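Local coordinates for tailspike protein (Siphovirus 9NA, PDB 3RIQ) that probably binds the lipopolysaccharide of Salmonella through its receptor-binding domain and cleaves the O-antigen as an endorhamnosidase, at residues A61-D66 with P83-K88; G247-Q252 with G279-A284; L265-I270 with T308-R313. All coordinates share one frame; numbering follows the deposited sequence.

Contact 1: residues A61-D66 with P83-K88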
# COMPACT_ATOMS: atom_id res chain seq x y z
N ALA A 61 25.65 3.44 -28.55
CA ALA A 61 26.85 4.21 -28.22
C ALA A 61 26.39 5.52 -27.59
O ALA A 61 25.17 5.70 -27.43
CB ALA A 61 27.69 4.45 -29.49
N LYS A 62 27.30 6.41 -27.21
CA LYS A 62 26.95 7.58 -26.40
C LYS A 62 27.00 8.87 -27.18
O LYS A 62 27.76 8.99 -28.15
CB LYS A 62 27.96 7.71 -25.25
CG LYS A 62 28.03 6.47 -24.38
CD LYS A 62 28.97 6.69 -23.22
CE LYS A 62 29.00 5.47 -22.32
NZ LYS A 62 29.62 4.30 -23.00
N PHE A 63 26.19 9.84 -26.73
CA PHE A 63 26.36 11.24 -27.14
C PHE A 63 27.22 11.96 -26.09
O PHE A 63 26.81 12.08 -24.92
CB PHE A 63 25.01 11.93 -27.25
CG PHE A 63 24.07 11.27 -28.22
CD1 PHE A 63 24.41 11.15 -29.60
CD2 PHE A 63 22.86 10.73 -27.78
CE1 PHE A 63 23.51 10.54 -30.52
CE2 PHE A 63 21.98 10.09 -28.69
CZ PHE A 63 22.30 10.01 -30.06
N ILE A 64 28.39 12.45 -26.51
CA ILE A 64 29.39 12.99 -25.60
C ILE A 64 29.61 14.47 -25.86
O ILE A 64 29.89 14.85 -27.00
CB ILE A 64 30.74 12.25 -25.77
CG1 ILE A 64 30.58 10.75 -25.53
CG2 ILE A 64 31.85 12.86 -24.85
CD1 ILE A 64 31.78 9.90 -26.02
N GLY A 65 29.48 15.32 -24.84
CA GLY A 65 29.70 16.75 -25.05
C GLY A 65 29.57 17.50 -23.76
O GLY A 65 29.07 16.97 -22.78
N ASP A 66 30.02 18.76 -23.77
CA ASP A 66 29.71 19.72 -22.71
C ASP A 66 28.70 20.71 -23.27
O ASP A 66 28.98 21.38 -24.28
CB ASP A 66 30.96 20.50 -22.33
CG ASP A 66 32.02 19.65 -21.70
OD1 ASP A 66 31.70 18.66 -21.01
OD2 ASP A 66 33.19 19.99 -21.91
N PRO A 83 19.29 5.82 -25.26
CA PRO A 83 20.31 6.84 -25.42
C PRO A 83 21.12 7.03 -24.15
O PRO A 83 20.68 6.64 -23.07
CB PRO A 83 19.47 8.10 -25.66
CG PRO A 83 18.20 7.83 -24.90
CD PRO A 83 17.94 6.40 -25.10
N HIS A 84 22.30 7.61 -24.31
CA HIS A 84 23.20 7.88 -23.19
C HIS A 84 23.89 9.23 -23.36
O HIS A 84 24.66 9.40 -24.29
CB HIS A 84 24.26 6.77 -23.08
CG HIS A 84 25.09 6.83 -21.84
ND1 HIS A 84 25.35 5.71 -21.07
CD2 HIS A 84 25.76 7.85 -21.23
CE1 HIS A 84 26.12 6.04 -20.05
NE2 HIS A 84 26.40 7.33 -20.13
N MET A 85 23.58 10.17 -22.49
CA MET A 85 24.21 11.49 -22.49
C MET A 85 25.39 11.50 -21.54
O MET A 85 25.22 11.34 -20.35
CB MET A 85 23.20 12.57 -22.09
CG MET A 85 21.98 12.66 -22.95
SD MET A 85 22.26 12.75 -24.73
CE MET A 85 23.24 14.30 -24.83
N HIS A 86 26.60 11.70 -22.07
CA HIS A 86 27.83 11.66 -21.29
C HIS A 86 28.60 12.99 -21.37
O HIS A 86 28.90 13.47 -22.45
CB HIS A 86 28.69 10.51 -21.82
CG HIS A 86 29.78 10.05 -20.89
ND1 HIS A 86 30.80 10.88 -20.46
CD2 HIS A 86 30.06 8.82 -20.37
CE1 HIS A 86 31.62 10.19 -19.67
NE2 HIS A 86 31.20 8.94 -19.62
N THR A 87 28.95 13.56 -20.24
CA THR A 87 29.78 14.75 -20.23
C THR A 87 31.12 14.56 -20.99
O THR A 87 31.67 13.44 -21.04
CB THR A 87 30.05 15.19 -18.75
OG1 THR A 87 30.67 16.48 -18.76
CG2 THR A 87 30.94 14.17 -17.98
N LYS A 88 31.65 15.64 -21.56
CA LYS A 88 32.99 15.57 -22.14
C LYS A 88 34.04 15.85 -21.04
O LYS A 88 34.94 15.05 -20.81
CB LYS A 88 33.11 16.53 -23.33
CG LYS A 88 34.55 16.57 -23.89
CD LYS A 88 34.67 17.34 -25.22
CE LYS A 88 34.25 18.83 -25.08
NZ LYS A 88 34.38 19.65 -26.37
O HOH W 1 23.23 7.54 -27.08
O HOH W 2 31.14 19.51 -26.40
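K62 and H84 lie side by side with their side chains pointing the same way. CG of K62 stands beside the backbone N (chi1 -57°), and the chain then runs straight as far as CE. CG and CD pass close to CG and CD2 of the imidazole, and CE alone sits over its face. CE of K62 ends over the ring centre of H84, 3.8 Å from the centroid, a CH-pi contact. CD of the same lysine also touches CD2 of H86 at 3.7 Å. The ring of H84 is held by hydrogen bonds at both nitrogens, ND1 to E162 and NE2 to T164. That of H86 is fixed differently: ND1 bonds T87 O at 2.8 Å, nearly in the ring plane and on a carbonyl lone pair.

F63 and M85 share the face opposite I64 and H86. A bend at chi2 of the methionine (-50°) brings its SD to 3.7 Å from F63 CD2 in an oblique Met-aromatic contact, and a second at chi3 (-60°) sets CE beside F63 CB, on which SD also packs. P83 CB lies near the plane of the phenylalanine ring, at its edge.

Between the backbones, F63 N donates to H84 O, H86 N to F63 O at 2.9 Å, and G65 N to H86 O. Beyond G65 the pairing frays: K88 N makes only weak bonds to G65 O and D66 OD1, each 3.1 Å long. The side chains of D66 and K88 cross at about a right angle, with D66 OD2 bonded to T89 OG1. Ladders of this kind, parallel strands from successive turns with like positions stacked in register, are characteristic of the right-handed beta-helix.

Contact 2: residues G247-Q252 with G279-A284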
# COMPACT_ATOMS: atom_id res chain seq x y z
N GLY A 247 13.29 14.95 -4.38
CA GLY A 247 13.23 13.62 -5.02
C GLY A 247 12.58 13.70 -6.38
O GLY A 247 13.12 13.20 -7.38
N VAL A 248 11.40 14.34 -6.42
CA VAL A 248 10.80 14.85 -7.66
C VAL A 248 10.23 16.22 -7.28
O VAL A 248 10.01 16.53 -6.10
CB VAL A 248 9.66 13.95 -8.23
CG1 VAL A 248 10.18 12.55 -8.59
CG2 VAL A 248 8.45 13.89 -7.25
N LYS A 249 9.95 17.05 -8.28
CA LYS A 249 9.50 18.43 -8.00
C LYS A 249 8.54 18.98 -9.02
O LYS A 249 8.75 18.80 -10.24
CB LYS A 249 10.74 19.36 -7.98
CG LYS A 249 10.43 20.84 -7.72
CD LYS A 249 11.71 21.67 -7.49
CE LYS A 249 11.34 23.15 -7.42
NZ LYS A 249 12.54 24.09 -7.40
N THR A 250 7.50 19.67 -8.53
CA THR A 250 6.69 20.55 -9.37
C THR A 250 7.22 21.97 -9.13
O THR A 250 7.31 22.42 -7.99
CB THR A 250 5.20 20.44 -9.04
OG1 THR A 250 4.98 20.67 -7.64
CG2 THR A 250 4.68 19.06 -9.39
N TYR A 251 7.59 22.66 -10.20
CA TYR A 251 8.14 24.02 -10.07
C TYR A 251 7.10 24.97 -9.46
O TYR A 251 5.89 24.83 -9.65
CB TYR A 251 8.63 24.53 -11.45
CG TYR A 251 9.75 25.57 -11.40
CD1 TYR A 251 11.08 25.19 -11.46
CD2 TYR A 251 9.47 26.93 -11.33
CE1 TYR A 251 12.10 26.14 -11.40
CE2 TYR A 251 10.46 27.87 -11.27
CZ TYR A 251 11.77 27.48 -11.31
OH TYR A 251 12.79 28.43 -11.28
N GLN A 252 7.61 25.97 -8.74
CA GLN A 252 6.80 27.03 -8.13
C GLN A 252 6.92 28.41 -8.78
O GLN A 252 7.95 28.75 -9.33
CB GLN A 252 7.13 27.16 -6.65
CG GLN A 252 6.80 25.88 -5.83
CD GLN A 252 8.02 25.13 -5.38
OE1 GLN A 252 8.96 25.71 -4.85
NE2 GLN A 252 8.02 23.85 -5.56
N GLY A 279 11.88 15.07 0.23
CA GLY A 279 11.66 13.74 -0.38
C GLY A 279 10.80 13.79 -1.63
O GLY A 279 11.10 13.13 -2.64
N ILE A 280 9.69 14.52 -1.56
CA ILE A 280 9.03 15.00 -2.77
C ILE A 280 8.70 16.46 -2.49
O ILE A 280 8.46 16.83 -1.33
CB ILE A 280 7.72 14.20 -3.13
CG1 ILE A 280 6.63 14.34 -2.05
CG2 ILE A 280 8.05 12.74 -3.41
CD1 ILE A 280 5.33 13.63 -2.41
N ASP A 281 8.70 17.29 -3.54
CA ASP A 281 8.32 18.72 -3.39
C ASP A 281 7.19 18.95 -4.38
O ASP A 281 7.45 19.25 -5.56
CB ASP A 281 9.52 19.64 -3.73
CG ASP A 281 9.12 21.11 -3.78
OD1 ASP A 281 7.98 21.43 -3.35
OD2 ASP A 281 9.96 21.94 -4.21
N VAL A 282 5.95 18.77 -3.93
CA VAL A 282 4.81 18.95 -4.83
C VAL A 282 4.12 20.25 -4.40
O VAL A 282 2.97 20.25 -3.96
CB VAL A 282 3.86 17.73 -4.80
CG1 VAL A 282 2.74 17.88 -5.85
CG2 VAL A 282 4.65 16.43 -5.12
N ASN A 283 4.87 21.36 -4.47
CA ASN A 283 4.33 22.68 -4.17
C ASN A 283 4.16 23.51 -5.43
O ASN A 283 4.89 23.32 -6.42
CB ASN A 283 5.29 23.43 -3.22
CG ASN A 283 5.22 22.89 -1.79
OD1 ASN A 283 4.56 23.49 -0.92
ND2 ASN A 283 5.89 21.76 -1.53
N ALA A 284 3.24 24.47 -5.39
CA ALA A 284 2.99 25.37 -6.53
C ALA A 284 3.34 26.83 -6.21
O ALA A 284 3.81 27.53 -7.09
CB ALA A 284 1.53 25.25 -6.99
O HOH W 3 3.48 23.40 -9.27
O HOH W 4 9.61 24.26 -2.50
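Stacked turns of the right-handed beta-helix meet here, T250 and Q252 of one coil reaching N283 and D281 of the next. The parallel pairing is short: D281 N donates to V248 O and T250 N to D281 O, both 3.0 Å. T250 OG1, set between its own backbone N and carbonyl carbon (chi1 54°), gives a 2.9 Å hydrogen bond to N283 O. Q252 NE2 reaches the same oxygen at 3.3 Å from the opposite face of the carbonyl plane, so two donors grip it from above and below. A chi2 of 108° sets CD of Q252, and the amide meets the D281 carboxylate tip to tip, NE2 donating to OD2 at 3.0 Å from above its plane. OD1 of D281 receives N283 ND2 at 2.8 Å, while a water joins OD2 to Q252 OE1. K249 runs alongside, its CG, CD and CE each 3.7 Å from D281 OD2. Nearer the segment starts, V248 CG2 packs side by side on I280 CG2. The Q252 amide and T250 hydroxyl thus carry the hydrogen bonding past the last backbone pair, and the buried D281 carboxylate, met by two amides and a water, is consistent with a stabilised negative charge.

Contact 3: residues L265-I270 with T308-R313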
# COMPACT_ATOMS: atom_id res chain seq x y z
N LEU A 265 -1.47 16.04 -11.65
CA LEU A 265 -0.50 14.98 -11.97
C LEU A 265 -0.68 13.82 -10.99
O LEU A 265 -1.34 13.97 -9.93
CB LEU A 265 0.94 15.52 -11.89
CG LEU A 265 1.21 16.67 -12.88
CD1 LEU A 265 2.59 17.30 -12.60
CD2 LEU A 265 1.14 16.19 -14.34
N VAL A 266 -0.09 12.67 -11.34
CA VAL A 266 -0.06 11.50 -10.46
C VAL A 266 1.38 11.16 -10.10
O VAL A 266 2.24 11.05 -11.00
CB VAL A 266 -0.70 10.27 -11.15
CG1 VAL A 266 -0.58 9.02 -10.23
CG2 VAL A 266 -2.16 10.53 -11.52
N PHE A 267 1.64 11.03 -8.80
CA PHE A 267 2.93 10.59 -8.29
C PHE A 267 2.65 9.31 -7.51
O PHE A 267 2.02 9.37 -6.43
CB PHE A 267 3.56 11.66 -7.39
CG PHE A 267 3.75 12.99 -8.09
CD1 PHE A 267 4.89 13.22 -8.86
CD2 PHE A 267 2.75 14.00 -8.04
CE1 PHE A 267 5.06 14.44 -9.52
CE2 PHE A 267 2.92 15.23 -8.73
CZ PHE A 267 4.08 15.44 -9.46
N ASP A 268 3.10 8.18 -8.07
CA ASP A 268 2.75 6.86 -7.52
C ASP A 268 4.00 5.99 -7.38
O ASP A 268 4.62 5.64 -8.38
CB ASP A 268 1.72 6.18 -8.46
CG ASP A 268 1.43 4.71 -8.09
OD1 ASP A 268 1.65 4.29 -6.94
OD2 ASP A 268 0.93 3.98 -8.99
N ASN A 269 4.36 5.64 -6.14
CA ASN A 269 5.48 4.75 -5.88
C ASN A 269 6.81 5.38 -6.22
O ASN A 269 7.51 4.98 -7.18
CB ASN A 269 5.32 3.39 -6.56
CG ASN A 269 6.29 2.35 -5.99
OD1 ASN A 269 6.89 2.61 -4.95
ND2 ASN A 269 6.50 1.24 -6.70
N ILE A 270 7.17 6.36 -5.42
CA ILE A 270 8.45 7.02 -5.54
C ILE A 270 9.20 6.71 -4.26
O ILE A 270 8.65 6.87 -3.17
CB ILE A 270 8.30 8.53 -5.73
CG1 ILE A 270 7.51 8.81 -7.03
CG2 ILE A 270 9.72 9.23 -5.72
CD1 ILE A 270 7.09 10.24 -7.23
N THR A 308 -4.69 22.38 -7.06
CA THR A 308 -3.79 21.55 -7.85
C THR A 308 -4.34 20.16 -8.13
O THR A 308 -4.03 19.60 -9.19
CB THR A 308 -2.39 21.50 -7.22
OG1 THR A 308 -2.51 21.22 -5.81
CG2 THR A 308 -1.70 22.86 -7.39
N GLN A 309 -5.11 19.56 -7.19
CA GLN A 309 -5.76 18.25 -7.44
C GLN A 309 -4.77 17.17 -7.88
O GLN A 309 -5.06 16.38 -8.77
CB GLN A 309 -6.86 18.37 -8.51
CG GLN A 309 -8.11 19.19 -8.09
CD GLN A 309 -9.31 18.84 -8.98
OE1 GLN A 309 -9.89 17.74 -8.87
NE2 GLN A 309 -9.67 19.74 -9.88
N HIS A 310 -3.58 17.14 -7.28
CA HIS A 310 -2.66 16.04 -7.54
C HIS A 310 -3.13 14.80 -6.79
O HIS A 310 -3.86 14.88 -5.78
CB HIS A 310 -1.24 16.41 -7.12
CG HIS A 310 -0.66 17.57 -7.86
ND1 HIS A 310 -0.52 17.60 -9.23
CD2 HIS A 310 -0.09 18.72 -7.39
CE1 HIS A 310 0.08 18.73 -9.58
NE2 HIS A 310 0.34 19.43 -8.49
N ILE A 311 -2.68 13.65 -7.27
CA ILE A 311 -2.76 12.38 -6.56
C ILE A 311 -1.36 11.94 -6.21
O ILE A 311 -0.50 11.81 -7.11
CB ILE A 311 -3.48 11.30 -7.41
CG1 ILE A 311 -4.91 11.75 -7.78
CG2 ILE A 311 -3.43 9.93 -6.72
CD1 ILE A 311 -5.67 10.79 -8.76
N ILE A 312 -1.12 11.75 -4.92
CA ILE A 312 0.19 11.36 -4.43
C ILE A 312 0.01 10.08 -3.62
O ILE A 312 -0.70 10.10 -2.61
CB ILE A 312 0.76 12.47 -3.51
CG1 ILE A 312 0.96 13.78 -4.30
CG2 ILE A 312 2.12 11.99 -2.85
CD1 ILE A 312 1.26 15.02 -3.38
N ARG A 313 0.63 8.98 -4.03
CA ARG A 313 0.42 7.73 -3.29
C ARG A 313 1.61 6.78 -3.33
O ARG A 313 2.43 6.82 -4.27
CB ARG A 313 -0.86 7.03 -3.73
CG ARG A 313 -1.04 6.89 -5.17
CD ARG A 313 -2.52 6.47 -5.55
NE ARG A 313 -2.85 5.10 -5.11
CZ ARG A 313 -2.70 4.01 -5.84
NH1 ARG A 313 -2.22 4.11 -7.08
NH2 ARG A 313 -2.99 2.81 -5.32
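D268 and R313 lie side by side on the same face of a parallel ladder; the arginine can be followed from CB. CG sits between the backbone N and the carbonyl carbon (chi1 48°), 4.1 Å from both F267 O and D268 OD1. CD continues the extended course, and a bend at chi3 (-68°) then turns NE aside. NH1 stands 3.7 Å from D268 OD2, a long salt bridge with the two planes 38° apart. The stronger partner of NH1 is N269 OD1 of the second subunit, whose ND2 also bonds D268 OD2; NH2 bonds N314 O of that subunit weakly. D268 OD1 is hydrogen-bonded to N314 ND2 of its own chain.

F267 lies with I312 on the other face, and the edge of its ring meets the face of the H310 ring, centroids 5.8 Å apart. Four backbone hydrogen bonds join the strands, from I311 N to L265 O through to N269 N to R313 O at 2.9 Å. H310 accepts the L265 N-H at ND1, 3.0 Å away and in the ring plane, consistent with an unprotonated ND1. The charged pair also meets a neighbouring subunit, so this ladder takes part in the trimer interface.

Overall arrangement
From the N terminus, contact 1 closes first: 83-88 returns alongside 61-66 after a short excursion, joining early turns of the beta-helix. The chain then climbs through further turns before contacts 2 and 3 open, in series with contact 1, whose centre lies 28 Å from that of contact 2 and 32 Å from that of contact 3. Those two cross, their segments alternating as 247-252, 265-270, 279-284 and 308-313, as expected when neighbouring coils pair on different faces. Their side chains meet in the helix interior, V282 CG1 lying 3.3 Å from H310 CD2. Contact 3 additionally faces other subunits of the trimer, whereas no other chain touches the segments of contacts 1 and 2.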